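Local coordinates for protein putative pyrroline carboxylate reductase (PDB 2AHR) that probably reduces 1-pyrroline-5-carboxylate to L-proline with NADPH or NADH, the last step of proline biosynthesis, at residues V61-L66 and K83-S88. Numbering follows the deposited sequence.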
# COMPACT_ATOMS: atom_id res chain seq x y z
N VAL E 61 -47.56 7.44 -33.22
CA VAL E 61 -47.24 6.30 -32.36
C VAL E 61 -48.12 6.21 -31.09
O VAL E 61 -48.62 7.22 -30.62
CB VAL E 61 -45.73 6.39 -32.04
CG1 VAL E 61 -45.42 6.22 -30.58
CG2 VAL E 61 -44.94 5.47 -32.95
N ASP E 62 -48.33 4.99 -30.57
CA ASP E 62 -49.13 4.78 -29.34
C ASP E 62 -48.31 4.75 -28.05
O ASP E 62 -48.86 4.82 -26.95
CB ASP E 62 -49.92 3.48 -29.41
CG ASP E 62 -50.74 3.35 -30.67
OD1 ASP E 62 -51.86 3.90 -30.71
OD2 ASP E 62 -50.25 2.71 -31.62
N LEU E 63 -47.00 4.61 -28.21
CA LEU E 63 -46.06 4.43 -27.11
C LEU E 63 -44.69 4.79 -27.63
O LEU E 63 -44.30 4.37 -28.72
CB LEU E 63 -46.10 2.98 -26.65
CG LEU E 63 -45.27 2.55 -25.43
CD1 LEU E 63 -45.89 3.02 -24.12
CD2 LEU E 63 -45.14 1.04 -25.42
N VAL E 64 -43.95 5.59 -26.86
CA VAL E 64 -42.57 5.95 -27.19
C VAL E 64 -41.58 5.22 -26.28
O VAL E 64 -41.81 5.05 -25.07
CB VAL E 64 -42.36 7.47 -27.09
CG1 VAL E 64 -40.88 7.85 -27.11
CG2 VAL E 64 -43.12 8.18 -28.22
N ILE E 65 -40.46 4.79 -26.86
CA ILE E 65 -39.35 4.26 -26.10
C ILE E 65 -38.14 5.15 -26.34
O ILE E 65 -37.76 5.42 -27.48
CB ILE E 65 -39.07 2.76 -26.44
CG1 ILE E 65 -40.24 1.88 -25.97
CG2 ILE E 65 -37.77 2.28 -25.82
CD1 ILE E 65 -40.18 0.44 -26.46
N LEU E 66 -37.53 5.62 -25.25
CA LEU E 66 -36.35 6.45 -25.33
C LEU E 66 -35.03 5.66 -25.22
O LEU E 66 -34.72 5.08 -24.17
CB LEU E 66 -36.39 7.54 -24.25
CG LEU E 66 -37.50 8.59 -24.36
CD1 LEU E 66 -37.55 9.45 -23.08
CD2 LEU E 66 -37.29 9.46 -25.59
N LYS E 83 -47.51 12.80 -26.54
CA LYS E 83 -48.95 12.59 -26.68
C LYS E 83 -49.37 11.18 -26.26
O LYS E 83 -50.55 10.81 -26.37
CB LYS E 83 -49.33 12.81 -28.15
CG LYS E 83 -48.96 14.20 -28.71
CD LYS E 83 -48.67 14.13 -30.22
CE LYS E 83 -49.03 15.44 -30.95
NZ LYS E 83 -48.27 16.67 -30.49
N GLN E 84 -48.41 10.40 -25.77
CA GLN E 84 -48.62 8.99 -25.41
C GLN E 84 -47.71 8.61 -24.25
O GLN E 84 -46.79 9.37 -23.93
CB GLN E 84 -48.31 8.09 -26.60
CG GLN E 84 -46.88 8.21 -27.08
CD GLN E 84 -46.66 9.46 -27.89
OE1 GLN E 84 -46.03 10.41 -27.42
NE2 GLN E 84 -47.17 9.47 -29.12
N PRO E 85 -47.95 7.42 -23.64
CA PRO E 85 -47.03 6.97 -22.58
C PRO E 85 -45.60 6.82 -23.12
O PRO E 85 -45.40 6.55 -24.30
CB PRO E 85 -47.61 5.61 -22.17
CG PRO E 85 -49.06 5.68 -22.57
CD PRO E 85 -49.04 6.45 -23.86
N ILE E 86 -44.62 7.03 -22.25
CA ILE E 86 -43.21 6.95 -22.64
C ILE E 86 -42.47 5.99 -21.71
O ILE E 86 -42.70 5.97 -20.49
CB ILE E 86 -42.54 8.35 -22.59
CG1 ILE E 86 -43.27 9.33 -23.52
CG2 ILE E 86 -41.07 8.29 -22.96
CD1 ILE E 86 -43.11 10.79 -23.08
N ILE E 87 -41.57 5.19 -22.31
CA ILE E 87 -40.66 4.33 -21.57
C ILE E 87 -39.24 4.86 -21.71
O ILE E 87 -38.73 5.01 -22.83
CB ILE E 87 -40.69 2.86 -22.08
CG1 ILE E 87 -42.12 2.28 -22.00
CG2 ILE E 87 -39.69 1.99 -21.30
CD1 ILE E 87 -42.33 1.07 -22.94
N SER E 88 -38.62 5.14 -20.57
CA SER E 88 -37.20 5.49 -20.52
C SER E 88 -36.37 4.29 -20.11
O SER E 88 -36.71 3.57 -19.15
CB SER E 88 -36.96 6.66 -19.55
OG SER E 88 -35.57 6.90 -19.32
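Gln84 takes the crowded first torsion, with CG between the backbone N and the carbonyl carbon (chi1 61°), and bends again at chi2. This turns its amide toward Val61. The two segments carry neighbouring parallel strands, 63-66 and 86-88, of the Rossmann fold, joined through helix 73-77 as a beta-alpha-beta unit. Three nearly straight backbone bonds set the register. Val64 N donates to Pro85 O (3.1 Å), Ile87 N to Val64 O (2.8 Å) and Leu66 N to Ile87 O (2.8 Å).

Ile65 and Ile87 share one sheet face, side by side and pointing the same way. Ile87 CD1 reaches Ile65 CG1 at 3.8 Å. With CG anti to the backbone N (chi1 -176°) and chi2 at 75°, Leu63 CD2 meets Ile87 CD1 at 3.7 Å. The Leu63 side chain crosses Pro85 at about a right angle, CD1 against Pro85 CB.

Val64, Ile86 and Leu66 line the other face. The Leu66 and Ile86 side chains cross obliquely, Leu66 CD1 meeting Ile86 CG2 at 3.7 Å, under cover of helices 73-77 and 95-102. At this C-terminal end the Ser88 side chain is about 6 Å from the bound NADP.

The Gln84 amide ties down the start of both segments. Its OE1 accepts from Lys83 N, and NE2 also bonds Ile58 O. Gln84 NE2 donates to Val61 O at 3.1 Å, arriving from above the carbonyl plane.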